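PDB 1WU4: reducing end xylose-releasing exo-oligoxylanase, which hydrolyses xylooligosaccharides of three or more units, releasing xylose from the reducing end with inversion of the anomeric configuration. Local coordinates for residues 75-80 with 134-139; 81-86 with 142-147; 99-104 with 118-123. The protein carries 1 engineered substitution. All blocks are in the same frame, centred on the assembly; numbering follows the deposited sequence.

Contacts 1 and 2 are neighbours, with centres about 8 Å apart, and both use helix 127-144. Contact 1 pairs that helix with helix 69-81 in the buried interior of the protein. Contact 2 continues the pairing at the surface, where both helices end. The two touch directly: Val80 CA packs 3.7 Å from Trp144 CH2, and Arg143 NH1 lies 2.8 Å from Val80 O, a probable hydrogen bond. Contact 3 joins loops that lie between these helices in sequence. Its centre is about 21 Å from that of contact 1 and about 26 Å from that of contact 2. The side chains of Met77 (contact 1) and Met99 (contact 3) lie about 10 and about 8 Å from the side chain of Glu70, the probable proton donor.

Contact 1: 75-80 with 134-139; sequences GMMMAV and ALALFF
Met77 and Phe139 meet through sulfur and ring edge. Met77 SD sits 3.6 Å from Phe139 CD2 and 4.8 Å from the centroid of the Phe139 ring. It lies 75° off the ring normal, so this is a Met-aromatic contact at the edge and not over the face. The Met77 chain starts with CG anti to the backbone N (chi1 -178°) and then bends twice. The bends carry its end across to helix 127-144. There Met77 CE rests 3.9 Å from Leu135 CD2 and also touches the backbone N of Ala136. Leu135 CG in turn lies over one face of the Phe139 ring, toward its rim. Val80 adds to the same patch, with CG2 3.7 Å from Phe139 CB and CG1 near the ring edge. An alanine in place of Met77 would probably leave a gap between helix 69-81 and the Leu135 and Phe139 side chains, and the ring edge without its sulfur partner.

The backbones come close where the residue between them is small. Met77 CA and Ala136 CA are 4.8 Å apart, and Ala136 CB lies 4.0 Å from Met76 CB. Met76 CE reaches Leu137 CD2 at 3.9 Å. The local axes run in nearly the same direction, 25° apart, as suits like-directed helices of the (alpha/alpha)6 barrel of glycoside hydrolase family 8.

Every touching residue is buried. Phe88, Ile91 and Trp92 of helix 85-99 pack on Met76. Phe367 of helix 358-372 touches Met77. Trp379 meets the Phe139 ring edge-to-face, and Trp210 of helix 201-210 touches it too.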
loop_
_atom_site.group_PDB
_atom_site.type_symbol
_atom_site.label_atom_id
_atom_site.label_comp_id
_atom_site.label_asym_id
_atom_site.label_seq_id
_atom_site.Cartn_x
_atom_site.Cartn_y
_atom_site.Cartn_z
ATOM N N GLY A 75 -3.391 -3.101 7.989
ATOM C CA GLY A 75 -4.013 -2.887 9.285
ATOM C C GLY A 75 -3.073 -2.264 10.293
ATOM O O GLY A 75 -3.460 -1.382 11.058
ATOM N N MET A 76 -1.832 -2.734 10.306
ATOM C CA MET A 76 -0.839 -2.186 11.214
ATOM C C MET A 76 -0.549 -0.731 10.842
ATOM O O MET A 76 -0.445 0.124 11.715
ATOM C CB MET A 76 0.437 -3.031 11.171
ATOM C CG MET A 76 0.298 -4.327 11.959
ATOM S SD MET A 76 1.582 -5.536 11.611
ATOM C CE MET A 76 3.043 -4.653 12.146
ATOM N N MET A 77 -0.438 -0.443 9.549
ATOM C CA MET A 77 -0.184 0.930 9.128
ATOM C C MET A 77 -1.355 1.827 9.536
ATOM O O MET A 77 -1.156 2.938 10.028
ATOM C CB MET A 77 0.029 1.004 7.613
ATOM C CG MET A 77 0.348 2.411 7.102
ATOM S SD MET A 77 1.799 3.159 7.879
ATOM C CE MET A 77 3.108 2.448 6.891
ATOM N N MET A 78 -2.575 1.344 9.331
ATOM C CA MET A 78 -3.760 2.111 9.699
ATOM C C MET A 78 -3.782 2.366 11.204
ATOM O O MET A 78 -4.034 3.487 11.655
ATOM C CB MET A 78 -5.024 1.351 9.291
ATOM C CG MET A 78 -5.177 1.179 7.787
ATOM S SD MET A 78 -6.368 -0.107 7.354
ATOM C CE MET A 78 -6.383 0.031 5.556
ATOM N N ALA A 79 -3.521 1.318 11.981
ATOM C CA ALA A 79 -3.525 1.432 13.434
ATOM C C ALA A 79 -2.504 2.431 13.969
ATOM O O ALA A 79 -2.820 3.223 14.858
ATOM C CB ALA A 79 -3.301 0.063 14.068
ATOM N N VAL A 80 -1.282 2.410 13.443
ATOM C CA VAL A 80 -0.289 3.354 13.939
ATOM C C VAL A 80 -0.643 4.782 13.515
ATOM O O VAL A 80 -0.407 5.722 14.269
ATOM C CB VAL A 80 1.153 2.971 13.494
ATOM C CG1 VAL A 80 1.313 3.099 11.990
ATOM C CG2 VAL A 80 2.162 3.833 14.238
ATOM N N ALA A 134 7.399 -3.405 7.600
ATOM C CA ALA A 134 8.599 -2.680 7.995
ATOM C C ALA A 134 8.349 -1.216 8.324
ATOM O O ALA A 134 8.763 -0.743 9.381
ATOM C CB ALA A 134 9.664 -2.803 6.911
ATOM N N LEU A 135 7.671 -0.485 7.441
ATOM C CA LEU A 135 7.440 0.921 7.743
ATOM C C LEU A 135 6.488 1.101 8.920
ATOM O O LEU A 135 6.699 1.980 9.757
ATOM C CB LEU A 135 6.917 1.686 6.519
ATOM C CG LEU A 135 6.934 3.212 6.725
ATOM C CD1 LEU A 135 8.357 3.681 7.014
ATOM C CD2 LEU A 135 6.394 3.917 5.494
ATOM N N ALA A 136 5.450 0.271 8.996
ATOM C CA ALA A 136 4.496 0.363 10.099
ATOM C C ALA A 136 5.223 0.136 11.424
ATOM O O ALA A 136 4.948 0.812 12.417
ATOM C CB ALA A 136 3.380 -0.660 9.924
ATOM N N LEU A 137 6.152 -0.815 11.433
ATOM C CA LEU A 137 6.928 -1.110 12.633
ATOM C C LEU A 137 7.837 0.065 13.004
ATOM O O LEU A 137 7.986 0.380 14.186
ATOM C CB LEU A 137 7.749 -2.386 12.432
ATOM C CG LEU A 137 6.937 -3.686 12.448
ATOM C CD1 LEU A 137 7.762 -4.818 11.866
ATOM C CD2 LEU A 137 6.510 -4.015 13.873
ATOM N N PHE A 138 8.452 0.716 12.015
ATOM C CA PHE A 138 9.295 1.872 12.317
ATOM C C PHE A 138 8.412 2.962 12.923
ATOM O O PHE A 138 8.789 3.604 13.901
ATOM C CB PHE A 138 9.978 2.433 11.060
ATOM C CG PHE A 138 11.220 1.687 10.642
ATOM C CD1 PHE A 138 12.267 1.478 11.540
ATOM C CD2 PHE A 138 11.360 1.228 9.337
ATOM C CE1 PHE A 138 13.432 0.822 11.138
ATOM C CE2 PHE A 138 12.520 0.572 8.927
ATOM C CZ PHE A 138 13.557 0.368 9.829
ATOM N N PHE A 139 7.237 3.179 12.336
ATOM C CA PHE A 139 6.326 4.195 12.855
ATOM C C PHE A 139 5.886 3.857 14.281
ATOM O O PHE A 139 5.798 4.742 15.133
ATOM C CB PHE A 139 5.089 4.338 11.957
ATOM C CG PHE A 139 5.354 5.032 10.638
ATOM C CD1 PHE A 139 6.551 5.700 10.393
ATOM C CD2 PHE A 139 4.372 5.042 9.653
ATOM C CE1 PHE A 139 6.759 6.370 9.179
ATOM C CE2 PHE A 139 4.570 5.707 8.442
ATOM C CZ PHE A 139 5.765 6.373 8.206
#

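Contact 2: 81-86 with 142-147; sequences QMDRKD and HRWGDG
Lys85 lies along one face of the Trp144 indole. Its CB stands over the six-membered ring of Trp144, 3.6 Å from the centroid and 8° off the normal, a CH-pi contact. Lys85 CG is anti to the backbone N (chi1 -172°), which keeps the chain running over the ring. Lys85 CG meets Trp144 CE3 at 3.6 Å. Lys85 CD reaches Trp144 CG at 3.8 Å, and Lys85 CE comes to 3.8 Å from Trp144 CB. A bend at the last torsion turns NZ off the indole to a salt bridge with Asp89 and a hydrogen bond with Tyr154. Arg143 CB lies against the opposite face, toward its rim.

The indole edge is fixed as well. Trp144 NE1 donates to Asp83 OD1 at 2.9 Å, with an N-H...O angle of 175° and the oxygen in the ring plane. Asp83 is the positive-phi residue of the Schellman motif that ends helix 69-81, and Arg84 is the N-cap of helix 85-99. Trp144 closes helix 127-144, so the contact ties the turn between two helices to the end of a third.

The Asp83 carboxylate stacks over the Arg143 guanidinium. Asp83 OD1 and Arg143 NH2 form a long salt bridge of 3.7 Å, with no N-H aimed at the oxygen. Arg143 NH1 bonds to Val80 O and to a water that also donates to Gln81 O. The Asp83 charge would thus probably be steadied by one straight indole bond and by electrostatic attraction to Arg143.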
loop_
_atom_site.group_PDB
_atom_site.type_symbol
_atom_site.label_atom_id
_atom_site.label_comp_id
_atom_site.label_asym_id
_atom_site.label_seq_id
_atom_site.Cartn_x
_atom_site.Cartn_y
_atom_site.Cartn_z
ATOM N N GLN A 81 -1.226 4.947 12.330
ATOM C CA GLN A 81 -1.630 6.281 11.886
ATOM C C GLN A 81 -2.737 6.813 12.802
ATOM O O GLN A 81 -2.835 8.017 13.041
ATOM C CB GLN A 81 -2.151 6.250 10.444
ATOM C CG GLN A 81 -1.092 6.014 9.371
ATOM C CD GLN A 81 -0.009 7.077 9.366
ATOM O OE1 GLN A 81 -0.237 8.216 9.780
ATOM N NE2 GLN A 81 1.174 6.715 8.880
ATOM N N MET A 82 -3.561 5.902 13.318
ATOM C CA MET A 82 -4.673 6.265 14.195
ATOM C C MET A 82 -4.305 6.255 15.678
ATOM O O MET A 82 -5.158 6.479 16.541
ATOM C CB MET A 82 -5.852 5.314 13.963
ATOM C CG MET A 82 -6.471 5.401 12.577
ATOM S SD MET A 82 -7.203 7.012 12.232
ATOM C CE MET A 82 -8.610 6.977 13.325
ATOM N N ASP A 83 -3.036 5.995 15.971
ATOM C CA ASP A 83 -2.554 5.954 17.346
ATOM C C ASP A 83 -3.306 4.917 18.177
ATOM O O ASP A 83 -3.761 5.200 19.284
ATOM C CB ASP A 83 -2.674 7.341 17.993
ATOM C CG ASP A 83 -1.871 7.457 19.275
ATOM O OD1 ASP A 83 -0.815 6.800 19.375
ATOM O OD2 ASP A 83 -2.283 8.220 20.176
ATOM N N ARG A 84 -3.434 3.716 17.624
ATOM C CA ARG A 84 -4.110 2.622 18.312
ATOM C C ARG A 84 -3.147 1.449 18.480
ATOM O O ARG A 84 -3.168 0.490 17.712
ATOM C CB ARG A 84 -5.355 2.193 17.529
ATOM C CG ARG A 84 -6.510 3.196 17.599
ATOM C CD ARG A 84 -7.013 3.361 19.032
ATOM N NE ARG A 84 -7.575 2.120 19.563
ATOM C CZ ARG A 84 -8.793 1.667 19.281
ATOM N NH1 ARG A 84 -9.593 2.352 18.472
ATOM N NH2 ARG A 84 -9.211 0.522 19.803
ATOM N N LYS A 85 -2.297 1.543 19.500
ATOM C CA LYS A 85 -1.302 0.518 19.796
ATOM C C LYS A 85 -1.941 -0.825 20.146
ATOM O O LYS A 85 -1.380 -1.881 19.853
ATOM C CB LYS A 85 -0.414 0.984 20.952
ATOM C CG LYS A 85 0.782 0.088 21.245
ATOM C CD LYS A 85 1.635 0.683 22.363
ATOM C CE LYS A 85 2.934 -0.081 22.556
ATOM N NZ LYS A 85 2.698 -1.496 22.954
ATOM N N ASP A 86 -3.112 -0.786 20.772
ATOM C CA ASP A 86 -3.797 -2.017 21.142
ATOM C C ASP A 86 -4.133 -2.839 19.898
ATOM O O ASP A 86 -3.907 -4.047 19.862
ATOM C CB ASP A 86 -5.062 -1.697 21.953
ATOM C CG ASP A 86 -6.052 -0.826 21.196
ATOM O OD1 ASP A 86 -5.630 0.151 20.539
ATOM O OD2 ASP A 86 -7.265 -1.110 21.275
ATOM N N HIS A 142 8.612 4.700 16.681
ATOM C CA HIS A 142 8.718 6.141 16.852
ATOM C C HIS A 142 7.591 6.767 17.669
ATOM O O HIS A 142 7.824 7.707 18.432
ATOM C CB HIS A 142 8.825 6.800 15.476
ATOM C CG HIS A 142 9.986 6.301 14.673
ATOM N ND1 HIS A 142 10.122 6.540 13.322
ATOM C CD2 HIS A 142 11.059 5.558 15.033
ATOM C CE1 HIS A 142 11.225 5.961 12.883
ATOM N NE2 HIS A 142 11.813 5.358 13.901
ATOM N N ARG A 143 6.375 6.246 17.533
ATOM C CA ARG A 143 5.252 6.793 18.287
ATOM C C ARG A 143 5.161 6.261 19.710
ATOM O O ARG A 143 4.869 7.014 20.641
ATOM C CB ARG A 143 3.917 6.487 17.597
ATOM C CG ARG A 143 3.722 7.108 16.229
ATOM C CD ARG A 143 2.234 7.247 15.901
ATOM N NE ARG A 143 1.614 8.316 16.684
ATOM C CZ ARG A 143 0.381 8.779 16.491
ATOM N NH1 ARG A 143 -0.388 8.268 15.540
ATOM N NH2 ARG A 143 -0.078 9.771 17.241
ATOM N N TRP A 144 5.419 4.969 19.878
ATOM C CA TRP A 144 5.274 4.330 21.183
ATOM C C TRP A 144 6.531 3.804 21.860
ATOM O O TRP A 144 6.505 3.481 23.051
ATOM C CB TRP A 144 4.265 3.185 21.058
ATOM C CG TRP A 144 3.023 3.567 20.307
ATOM C CD1 TRP A 144 2.254 4.675 20.513
ATOM C CD2 TRP A 144 2.394 2.835 19.245
ATOM N NE1 TRP A 144 1.184 4.680 19.652
ATOM C CE2 TRP A 144 1.245 3.563 18.862
ATOM C CE3 TRP A 144 2.687 1.635 18.582
ATOM C CZ2 TRP A 144 0.387 3.131 17.844
ATOM C CZ3 TRP A 144 1.832 1.206 17.567
ATOM C CH2 TRP A 144 0.697 1.954 17.211
ATOM N N GLY A 145 7.624 3.710 21.113
ATOM C CA GLY A 145 8.854 3.191 21.679
ATOM C C GLY A 145 8.868 1.676 21.592
ATOM O O GLY A 145 7.816 1.036 21.629
ATOM N N ASP A 146 10.058 1.101 21.466
ATOM C CA ASP A 146 10.206 -0.346 21.374
ATOM C C ASP A 146 9.813 -1.046 22.667
ATOM O O ASP A 146 10.185 -0.615 23.761
ATOM C CB ASP A 146 11.648 -0.704 21.015
ATOM C CG ASP A 146 11.895 -0.704 19.519
ATOM O OD1 ASP A 146 11.096 -0.094 18.774
ATOM O OD2 ASP A 146 12.897 -1.311 19.090
ATOM N N GLY A 147 9.055 -2.127 22.523
ATOM C CA GLY A 147 8.621 -2.894 23.671
ATOM C C GLY A 147 9.737 -3.788 24.169
ATOM O O GLY A 147 10.647 -4.147 23.418
HETATM O O HOH W 1 -2.753 10.098 15.520
#

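Contact 3: 99-104 with 118-123; sequences MYMTEG and GTKNSW
Lys120 NZ is gripped from the side of residues 99-104 by a water and by the chain just before them. The water accepts from Lys120 NZ at 2.9 Å and donates to Tyr100 O at 2.7 Å. The main direct partner of NZ is Asn98 O. The Lys120 chain is extended up to CE and then bends at the last torsion (chi4 62°), which turns NZ to these oxygens. Lys120 CE lies 3.7 Å from Met99 O and 4.0 Å from Met101 CG. The ammonium therefore probably helps to offset backbone carbonyls left near the end of helix 85-99.

Met101 carries the middle of the contact. Its SD approaches Trp123 O to 3.0 Å, a close sulfur-oxygen approach, and its CE touches the same oxygen. A weak hydrogen bond from His106 also reaches Trp123 O. Met101 SD lies 4.6 Å from the centroid of the five-membered ring of Trp123. The approach is oblique, a Met-aromatic contact.

The far end of the indole lies against the loop at Glu103 and Gly104. Trp123 CZ3 is 3.5 Å from Glu103 O, and Trp123 CH2 is 3.7 Å from Glu103 OE1. Gly104 has a positive phi, and a CB there would clash with Trp123 CE3. The contact runs from buried Met99 and Met101 to exposed Glu103 and Trp123.

Residues 99-104 leave helix 85-99, and residues 118-123 lead into helix 127-144. Between them strand 113-114 pairs with strand 67-68. Asn121 bonds to Ser113 at that strand, and Lys120 and Met99 touch Cys114. Met99 also packs on Thr69 and Met72 at the start of helix 69-81.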
loop_
_atom_site.group_PDB
_atom_site.type_symbol
_atom_site.label_atom_id
_atom_site.label_comp_id
_atom_site.label_asym_id
_atom_site.label_seq_id
_atom_site.Cartn_x
_atom_site.Cartn_y
_atom_site.Cartn_z
ATOM N N MET A 99 1.876 -16.254 10.729
ATOM C CA MET A 99 2.390 -16.026 9.386
ATOM C C MET A 99 3.904 -16.088 9.222
ATOM O O MET A 99 4.392 -16.514 8.176
ATOM C CB MET A 99 1.855 -14.687 8.866
ATOM C CG MET A 99 0.351 -14.527 9.081
ATOM S SD MET A 99 -0.353 -12.999 8.419
ATOM C CE MET A 99 -1.078 -13.605 6.904
ATOM N N TYR A 100 4.649 -15.676 10.241
ATOM C CA TYR A 100 6.106 -15.699 10.147
ATOM C C TYR A 100 6.607 -17.122 9.928
ATOM O O TYR A 100 6.220 -18.047 10.645
ATOM C CB TYR A 100 6.745 -15.123 11.409
ATOM C CG TYR A 100 8.251 -15.076 11.327
ATOM C CD1 TYR A 100 8.894 -14.162 10.490
ATOM C CD2 TYR A 100 9.035 -15.969 12.053
ATOM C CE1 TYR A 100 10.282 -14.141 10.381
ATOM C CE2 TYR A 100 10.423 -15.957 11.950
ATOM C CZ TYR A 100 11.038 -15.041 11.114
ATOM O OH TYR A 100 12.409 -15.030 11.012
ATOM N N MET A 101 7.476 -17.293 8.938
ATOM C CA MET A 101 8.011 -18.608 8.616
ATOM C C MET A 101 9.410 -18.861 9.156
ATOM O O MET A 101 10.335 -18.091 8.910
ATOM C CB MET A 101 8.013 -18.810 7.101
ATOM C CG MET A 101 6.624 -18.795 6.486
ATOM S SD MET A 101 6.626 -19.091 4.706
ATOM C CE MET A 101 7.051 -17.458 4.088
ATOM N N THR A 102 9.559 -19.960 9.886
ATOM C CA THR A 102 10.847 -20.333 10.449
ATOM C C THR A 102 11.491 -21.446 9.632
ATOM O O THR A 102 12.667 -21.752 9.816
ATOM C CB THR A 102 10.703 -20.838 11.894
ATOM O OG1 THR A 102 9.793 -21.943 11.920
ATOM C CG2 THR A 102 10.189 -19.731 12.800
ATOM N N GLU A 103 10.721 -22.042 8.725
ATOM C CA GLU A 103 11.221 -23.145 7.909
ATOM C C GLU A 103 10.965 -22.940 6.422
ATOM O O GLU A 103 10.134 -22.121 6.028
ATOM C CB GLU A 103 10.557 -24.449 8.354
ATOM C CG GLU A 103 10.561 -24.659 9.859
ATOM C CD GLU A 103 9.676 -25.811 10.292
ATOM O OE1 GLU A 103 8.475 -25.811 9.944
ATOM O OE2 GLU A 103 10.181 -26.714 10.991
ATOM N N GLY A 104 11.680 -23.698 5.599
ATOM C CA GLY A 104 11.499 -23.595 4.164
ATOM C C GLY A 104 12.376 -22.548 3.511
ATOM O O GLY A 104 13.087 -21.801 4.187
ATOM N N GLY A 118 -5.362 -19.516 11.612
ATOM C CA GLY A 118 -3.913 -19.401 11.640
ATOM C C GLY A 118 -3.136 -20.302 10.697
ATOM O O GLY A 118 -1.960 -20.050 10.428
ATOM N N THR A 119 -3.781 -21.347 10.188
ATOM C CA THR A 119 -3.124 -22.286 9.282
ATOM C C THR A 119 -2.633 -21.595 8.011
ATOM O O THR A 119 -3.370 -20.837 7.387
ATOM C CB THR A 119 -4.084 -23.429 8.889
ATOM O OG1 THR A 119 -4.568 -24.072 10.076
ATOM C CG2 THR A 119 -3.366 -24.457 8.027
ATOM N N LYS A 120 -1.388 -21.863 7.629
ATOM C CA LYS A 120 -0.821 -21.260 6.427
ATOM C C LYS A 120 -1.350 -21.954 5.171
ATOM O O LYS A 120 -1.350 -23.183 5.087
ATOM C CB LYS A 120 0.710 -21.353 6.456
ATOM C CG LYS A 120 1.365 -20.609 7.610
ATOM C CD LYS A 120 2.880 -20.768 7.585
ATOM C CE LYS A 120 3.536 -20.041 8.747
ATOM N NZ LYS A 120 3.091 -20.577 10.067
ATOM N N ASN A 121 -1.808 -21.166 4.201
ATOM C CA ASN A 121 -2.320 -21.714 2.948
ATOM C C ASN A 121 -1.190 -21.830 1.936
ATOM O O ASN A 121 -1.341 -22.455 0.888
ATOM C CB ASN A 121 -3.410 -20.813 2.358
ATOM C CG ASN A 121 -4.677 -20.810 3.181
ATOM O OD1 ASN A 121 -5.163 -21.864 3.591
ATOM N ND2 ASN A 121 -5.229 -19.624 3.420
ATOM N N SER A 122 -0.058 -21.222 2.266
ATOM C CA SER A 122 1.103 -21.215 1.390
ATOM C C SER A 122 2.334 -20.840 2.207
ATOM O O SER A 122 2.209 -20.273 3.288
ATOM C CB SER A 122 0.882 -20.177 0.284
ATOM O OG SER A 122 2.057 -19.935 -0.466
ATOM N N TRP A 123 3.514 -21.180 1.701
ATOM C CA TRP A 123 4.753 -20.819 2.376
ATOM C C TRP A 123 5.475 -19.773 1.532
ATOM O O TRP A 123 6.665 -19.529 1.699
ATOM C CB TRP A 123 5.640 -22.048 2.593
ATOM C CG TRP A 123 5.320 -22.805 3.855
ATOM C CD1 TRP A 123 4.120 -22.843 4.511
ATOM C CD2 TRP A 123 6.200 -23.669 4.583
ATOM N NE1 TRP A 123 4.200 -23.680 5.600
ATOM C CE2 TRP A 123 5.466 -24.200 5.668
ATOM C CE3 TRP A 123 7.541 -24.049 4.422
ATOM C CZ2 TRP A 123 6.026 -25.094 6.588
ATOM C CZ3 TRP A 123 8.098 -24.939 5.336
ATOM C CH2 TRP A 123 7.338 -25.451 6.405
HETATM O O HOH W 2 4.084 -18.878 12.137
#